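CrRbcX-IIa (Chlamydomonas reinhardtii, PDB 5BS1) acts as a Rubisco-assembly chaperone of the RbcX family, a helical homodimer that probably binds the large subunit during holoenzyme assembly. Local coordinates at the interface of chains A and B. Sequence-based numbering; all coordinates share one arbitrary frame. Chains: chain A/B, CrRbcX-IIa.

The interface of chains A and B. Residues chain A 1, 3-4, 13, 17; chain B 17, 20-21, 24.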
loop_
_atom_site.group_PDB
_atom_site.type_symbol
_atom_site.label_atom_id
_atom_site.label_comp_id
_atom_site.label_asym_id
_atom_site.label_seq_id
_atom_site.Cartn_x
_atom_site.Cartn_y
_atom_site.Cartn_z
HETATM N N MSE A 1 -3.642 1.022 -5.615
HETATM C CA MSE A 1 -3.092 1.237 -4.263
HETATM C C MSE A 1 -1.948 2.185 -4.425
HETATM O O MSE A 1 -0.835 1.800 -4.800
HETATM C CB MSE A 1 -2.732 -0.116 -3.655
HETATM C CG MSE A 1 -2.139 -0.015 -2.260
HETATM SE SE MSE A 1 -1.883 -1.873 -1.656
HETATM C CE MSE A 1 -1.465 -1.604 0.223
ATOM N N ILE A 3 -0.150 4.649 -2.095
ATOM C CA ILE A 3 -0.122 4.977 -0.690
ATOM C C ILE A 3 0.030 6.480 -0.415
ATOM O O ILE A 3 -0.631 7.007 0.488
ATOM C CB ILE A 3 0.923 4.125 0.070
ATOM C CG1 ILE A 3 0.596 2.633 -0.078
ATOM C CG2 ILE A 3 0.987 4.545 1.537
ATOM C CD1 ILE A 3 1.682 1.733 0.479
ATOM N N PRO A 4 0.846 7.217 -1.196
ATOM C CA PRO A 4 0.935 8.658 -0.858
ATOM C C PRO A 4 -0.384 9.445 -0.877
ATOM O O PRO A 4 -0.427 10.487 -0.235
ATOM C CB PRO A 4 1.879 9.210 -1.907
ATOM C CG PRO A 4 2.729 8.044 -2.309
ATOM C CD PRO A 4 1.907 6.797 -2.125
ATOM N N PRO A 13 4.135 8.436 6.469
ATOM C CA PRO A 13 4.106 7.335 5.495
ATOM C C PRO A 13 3.558 6.043 6.118
ATOM O O PRO A 13 2.850 5.282 5.476
ATOM C CB PRO A 13 5.570 7.209 5.083
ATOM C CG PRO A 13 6.087 8.602 5.221
ATOM C CD PRO A 13 5.461 9.086 6.500
ATOM N N ALA A 17 0.336 4.035 4.781
ATOM C CA ALA A 17 0.441 2.623 4.452
ATOM C C ALA A 17 -0.606 1.819 5.211
ATOM O O ALA A 17 -1.233 0.943 4.629
ATOM C CB ALA A 17 1.840 2.112 4.726
ATOM N N ALA B 17 1.011 -5.254 -1.834
ATOM C CA ALA B 17 1.413 -4.365 -0.781
ATOM C C ALA B 17 2.896 -4.032 -0.840
ATOM O O ALA B 17 3.287 -2.868 -0.645
ATOM C CB ALA B 17 1.060 -4.955 0.569
ATOM N N ALA B 20 3.559 -1.580 -3.624
ATOM C CA ALA B 20 3.041 -0.295 -3.176
ATOM C C ALA B 20 3.980 0.362 -2.170
ATOM O O ALA B 20 4.231 1.561 -2.265
ATOM C CB ALA B 20 1.670 -0.471 -2.578
ATOM N N LEU B 21 4.551 -0.429 -1.255
ATOM C CA LEU B 21 5.533 0.096 -0.308
ATOM C C LEU B 21 6.769 0.628 -1.036
ATOM O O LEU B 21 7.292 1.688 -0.709
ATOM C CB LEU B 21 5.948 -0.950 0.727
ATOM C CG LEU B 21 4.907 -1.248 1.804
ATOM C CD1 LEU B 21 5.376 -2.468 2.577
ATOM C CD2 LEU B 21 4.687 -0.091 2.738
ATOM N N LEU B 24 6.014 3.888 -2.383
ATOM C CA LEU B 24 6.010 4.827 -1.248
ATOM C C LEU B 24 7.426 5.261 -0.863
ATOM O O LEU B 24 7.670 6.446 -0.683
ATOM C CB LEU B 24 5.289 4.200 -0.048
ATOM C CG LEU B 24 5.296 5.019 1.236
ATOM C CD1 LEU B 24 4.534 6.323 1.039
ATOM C CD2 LEU B 24 4.738 4.220 2.403
HETATM O O HOH W 1 2.285 3.402 -3.144
#
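The carbonyl O of B:Ala20 lies 2.8 Å from the oxygen of water 1, which joins it to A:Ile3 across the dimer interface. On the other side of the bridge, the backbone N of A:Ile3 is 2.9 Å from the same water oxygen, with an angle of 164° at the hydrogen. No polar atom of either chain bonds directly to the other chain here, so this polar link is water-mediated, in a largely apolar patch hiding 213 Å² of protein surface. Beside the water, A:Ile3 reaches over the backbone of helix 13-37 of chain B: its CG1 stands anti to the carbonyl carbon (chi1 -59°), and the extended second torsion carries the terminal methyl CD1 to 3.7 Å from the carbonyl O of B:Ala20, a packing contact and not a bond. The same methyl CD1 lies 3.8 Å from CB of B:Ala20. The other branch, CG2, is directed at B:Leu24 and packs 3.9 Å from its methyl CD2, the two side chains crossing at about a right angle. B:Leu24 places CG anti to its backbone N (chi1 176°); both its methyls share CG2 of A:Ile3 and then diverge, CD1 passing the ring of A:Pro4, 4.1 Å from CD, while CD2 meets CB of A:Pro13 at 4.1 Å. An alanine in place of A:Ile3 would probably open a gap facing B:Ala20 and B:Leu24 and leave the B:Leu24 methyls less well packed, although the backbone N for the water would remain. CG and SE of the poorly ordered selenomethionine A:Met1 reach the same CB of B:Ala20 from a direction about at right angles to CD1 of A:Ile3, a less certain contact. CB of A:Ala17 also approaches CD2 of B:Leu21 at 4.1 Å. The N-terminal segment of chain A, with its 3-10 helix 3-5, thus lies against helix 13-37 of chain B, while the start of helix 13-38 of chain A supplies A:Pro13 and A:Ala17; the patch is part of a two-fold symmetric interface between copies of the RbcX chain.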